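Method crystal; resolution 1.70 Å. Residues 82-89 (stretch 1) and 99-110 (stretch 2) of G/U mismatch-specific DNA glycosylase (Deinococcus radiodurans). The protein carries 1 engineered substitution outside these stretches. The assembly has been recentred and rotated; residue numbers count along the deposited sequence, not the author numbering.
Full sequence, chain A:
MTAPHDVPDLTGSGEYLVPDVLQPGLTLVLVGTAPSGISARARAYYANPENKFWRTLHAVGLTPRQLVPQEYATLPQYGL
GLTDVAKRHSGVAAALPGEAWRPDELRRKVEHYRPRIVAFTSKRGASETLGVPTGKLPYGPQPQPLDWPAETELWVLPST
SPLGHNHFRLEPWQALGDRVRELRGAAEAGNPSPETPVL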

# COMPACT_ATOMS: atom_id res chain seq x y z
N LEU A 82 1.81 -5.78 1.84
CA LEU A 82 2.52 -4.59 1.43
C LEU A 82 3.24 -4.84 0.12
O LEU A 82 3.83 -5.95 -0.10
N THR A 83 3.21 -3.84 -0.72
CA THR A 83 4.15 -3.74 -1.86
C THR A 83 4.24 -2.26 -2.32
O THR A 83 3.65 -1.41 -1.68
N ASP A 84 4.91 -2.00 -3.43
CA ASP A 84 5.03 -0.65 -3.99
C ASP A 84 4.99 -0.73 -5.50
O ASP A 84 5.35 -1.75 -6.08
N VAL A 85 4.67 0.38 -6.14
CA VAL A 85 4.67 0.40 -7.61
C VAL A 85 6.09 0.27 -8.15
O VAL A 85 6.33 -0.37 -9.19
N ALA A 86 7.04 0.89 -7.47
CA ALA A 86 8.47 0.79 -7.80
C ALA A 86 9.22 -0.01 -6.70
O ALA A 86 9.25 0.40 -5.52
N LYS A 87 9.82 -1.14 -7.09
CA LYS A 87 10.43 -2.03 -6.11
C LYS A 87 11.99 -2.06 -6.14
O LYS A 87 12.61 -2.57 -5.24
N ARG A 88 12.56 -1.61 -7.26
CA ARG A 88 14.01 -1.68 -7.48
C ARG A 88 14.73 -0.35 -7.34
O ARG A 88 15.96 -0.29 -7.59
N HIS A 89 14.00 0.72 -6.97
CA HIS A 89 14.58 2.03 -6.82
C HIS A 89 13.97 2.66 -5.57
O HIS A 89 12.85 2.33 -5.18
N GLU A 99 11.76 4.19 -15.68
CA GLU A 99 11.69 2.74 -15.67
C GLU A 99 11.44 2.14 -14.26
O GLU A 99 11.21 0.96 -14.11
N ALA A 100 11.50 3.00 -13.23
CA ALA A 100 11.25 2.52 -11.86
C ALA A 100 9.82 1.96 -11.64
O ALA A 100 9.66 1.03 -10.85
N TRP A 101 8.84 2.53 -12.31
CA TRP A 101 7.43 2.27 -12.07
C TRP A 101 7.02 1.01 -12.80
O TRP A 101 7.09 0.98 -14.05
N ARG A 102 6.54 -0.00 -12.06
CA ARG A 102 6.10 -1.28 -12.66
C ARG A 102 4.69 -1.71 -12.24
O ARG A 102 4.53 -2.75 -11.57
N PRO A 103 3.66 -0.90 -12.59
CA PRO A 103 2.27 -1.19 -12.25
C PRO A 103 1.82 -2.55 -12.87
O PRO A 103 0.86 -3.16 -12.39
N ASP A 104 2.53 -2.98 -13.91
CA ASP A 104 2.32 -4.25 -14.59
C ASP A 104 2.67 -5.41 -13.67
O ASP A 104 1.85 -6.29 -13.48
N GLU A 105 3.84 -5.36 -13.03
CA GLU A 105 4.20 -6.34 -11.99
C GLU A 105 3.25 -6.30 -10.80
O GLU A 105 2.92 -7.34 -10.24
N LEU A 106 2.79 -5.10 -10.42
CA LEU A 106 1.79 -4.99 -9.35
C LEU A 106 0.52 -5.74 -9.77
O LEU A 106 -0.03 -6.50 -9.01
N ARG A 107 0.06 -5.47 -10.98
CA ARG A 107 -1.20 -6.06 -11.43
C ARG A 107 -1.12 -7.57 -11.46
O ARG A 107 -2.05 -8.22 -11.04
N ARG A 108 0.02 -8.11 -11.88
CA ARG A 108 0.22 -9.58 -11.85
C ARG A 108 0.15 -10.17 -10.44
O ARG A 108 -0.43 -11.23 -10.23
N LYS A 109 0.73 -9.47 -9.47
CA LYS A 109 0.64 -9.87 -8.10
C LYS A 109 -0.83 -9.84 -7.60
O LYS A 109 -1.23 -10.68 -6.84
N VAL A 110 -1.57 -8.79 -7.93
CA VAL A 110 -2.92 -8.65 -7.44
C VAL A 110 -3.79 -9.81 -7.98
O VAL A 110 -4.62 -10.34 -7.26

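Leu-82 lies out of reach of stretch 2. Thr-83 points toward it with chi1 t, and its CG2 meets Leu-106 CD1 at 3.7 Å. Water 1 links its hydroxyl to the helix: it donates to Thr-83 OG1 (2.9 Å) and accepts from Lys-109 NZ (2.7 Å). Asp-84 points away. Val-85, rotamer t, points sideways but has the largest area covered in stretch 1. Its CG1 lies 3.8 Å from CE3 at the edge of the Trp-101 ring and 4.0 Å from Pro-103 CD. Its CG2 is 4.2 Å from Leu-106 CD2 (rotamer tp). Beside this packing, Arg-102 N donates to Val-85 O at 2.9 Å. Ala-86 points toward stretch 2, and its small CB sits 3.2 Å from Ala-100 O and 4.1 Å from Ala-100 CB. Lys-87 (mmmt) leads its end away, though its CG passes 4.1 Å from Lys-109 NZ. Arg-88 (mtt) reaches Glu-105 (mt) in a salt bridge. Arg-88 NH1 donates to Glu-105 OE1 at 3.0 Å; the bond from Arg-88 NH2 to Glu-105 OE2, at 3.4 Å, is weak. Arg-102 NH1 lies 4.3 Å from Arg-88 NH1, like charges close together; Arg-102 is paired with Asp-104. His-89, chi1 m, places ND1 3.5 Å from Ala-100 CB. Water 3 lies 2.8 Å from His-89 ND1 and donates to Ala-100 O at 2.7 Å, bridging the stretches.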

# COMPACT_ATOMS: atom_id res chain seq x y z
CB LEU A 82 3.62 -4.18 2.44
CG LEU A 82 3.14 -3.72 3.83
CD1 LEU A 82 4.33 -3.63 4.72
CD2 LEU A 82 2.43 -2.31 3.60
CB THR A 83 3.74 -4.70 -3.02
OG1 THR A 83 4.71 -4.64 -4.09
CG2 THR A 83 2.38 -4.29 -3.65
CB ASP A 84 6.37 -0.04 -3.60
CG ASP A 84 6.44 0.38 -2.12
OD1 ASP A 84 5.44 0.91 -1.55
OD2 ASP A 84 7.51 0.27 -1.47
CB VAL A 85 3.96 1.67 -8.13
CG1 VAL A 85 3.86 1.67 -9.67
CG2 VAL A 85 2.55 1.84 -7.48
CB ALA A 86 9.06 2.15 -7.95
CB LYS A 87 9.92 -3.43 -6.34
CG LYS A 87 8.47 -3.65 -5.90
CD LYS A 87 8.24 -3.42 -4.36
CE LYS A 87 9.15 -4.30 -3.52
NZ LYS A 87 8.71 -4.40 -2.07
CB ARG A 88 14.25 -2.20 -8.92
CG ARG A 88 13.67 -3.63 -9.15
CD ARG A 88 14.03 -4.23 -10.54
NE ARG A 88 13.54 -5.60 -10.70
CZ ARG A 88 12.25 -5.91 -10.94
NH1 ARG A 88 11.32 -4.96 -11.01
NH2 ARG A 88 11.90 -7.19 -11.12
CB HIS A 89 14.21 2.94 -8.02
CG HIS A 89 14.69 2.42 -9.36
ND1 HIS A 89 14.03 1.44 -10.07
CD2 HIS A 89 15.78 2.75 -10.11
CE1 HIS A 89 14.68 1.19 -11.20
NE2 HIS A 89 15.75 1.97 -11.24
CB GLU A 99 12.97 2.14 -16.28
CG GLU A 99 14.25 2.53 -15.56
CD GLU A 99 14.92 3.81 -16.09
OE1 GLU A 99 14.27 4.78 -16.63
OE2 GLU A 99 16.15 3.85 -15.95
CB ALA A 100 11.49 3.67 -10.84
CB TRP A 101 6.58 3.41 -12.59
CG TRP A 101 6.97 4.75 -12.10
CD1 TRP A 101 7.71 5.71 -12.76
CD2 TRP A 101 6.65 5.31 -10.81
NE1 TRP A 101 7.87 6.82 -11.96
CE2 TRP A 101 7.24 6.61 -10.76
CE3 TRP A 101 5.94 4.84 -9.70
CZ2 TRP A 101 7.10 7.45 -9.65
CZ3 TRP A 101 5.80 5.71 -8.57
CH2 TRP A 101 6.40 6.97 -8.56
CB ARG A 102 7.14 -2.41 -12.46
CG ARG A 102 8.55 -2.10 -12.98
CD ARG A 102 8.59 -1.94 -14.52
NE ARG A 102 8.00 -3.16 -15.10
CZ ARG A 102 8.69 -4.31 -15.30
NH1 ARG A 102 9.99 -4.38 -15.01
NH2 ARG A 102 8.06 -5.39 -15.76
CB PRO A 103 1.48 -0.01 -12.85
CG PRO A 103 2.37 0.60 -13.89
CD PRO A 103 3.78 0.31 -13.43
CB ASP A 104 3.10 -4.30 -15.92
CG ASP A 104 4.61 -4.13 -15.75
OD1 ASP A 104 5.04 -3.15 -15.07
OD2 ASP A 104 5.46 -4.92 -16.26
CB GLU A 105 5.65 -6.14 -11.54
CG GLU A 105 6.67 -6.53 -12.60
CD GLU A 105 8.09 -6.47 -12.12
OE1 GLU A 105 8.44 -5.57 -11.32
OE2 GLU A 105 8.86 -7.35 -12.54
CB LEU A 106 1.44 -3.51 -9.08
CG LEU A 106 0.29 -3.19 -8.13
CD1 LEU A 106 0.51 -3.87 -6.76
CD2 LEU A 106 0.21 -1.65 -8.01
CB ARG A 107 -1.57 -5.49 -12.78
CG ARG A 107 -2.30 -4.14 -12.68
CD ARG A 107 -2.53 -3.52 -14.10
NE ARG A 107 -3.12 -2.17 -14.09
CZ ARG A 107 -4.42 -1.90 -13.96
NH1 ARG A 107 -5.32 -2.88 -13.80
NH2 ARG A 107 -4.83 -0.62 -13.96
CB ARG A 108 1.53 -9.97 -12.48
CG ARG A 108 1.54 -9.73 -13.97
CD ARG A 108 2.96 -9.71 -14.62
NE ARG A 108 3.77 -10.90 -14.34
CZ ARG A 108 4.98 -10.87 -13.79
NH1 ARG A 108 5.53 -9.70 -13.44
NH2 ARG A 108 5.65 -12.02 -13.57
CB LYS A 109 1.54 -8.97 -7.24
CG LYS A 109 3.04 -9.17 -7.52
CD LYS A 109 3.85 -8.01 -6.90
CE LYS A 109 5.23 -8.01 -7.43
NZ LYS A 109 6.04 -6.82 -6.92
CB VAL A 110 -3.50 -7.31 -7.83
CG1 VAL A 110 -4.97 -7.23 -7.46
CG2 VAL A 110 -2.76 -6.20 -7.07
O HOH W 1 4.43 -4.62 -6.95
O HOH W 2 5.53 -3.11 -9.05
O HOH W 3 11.74 -0.02 -9.45
O HOH W 4 9.47 -8.70 -10.23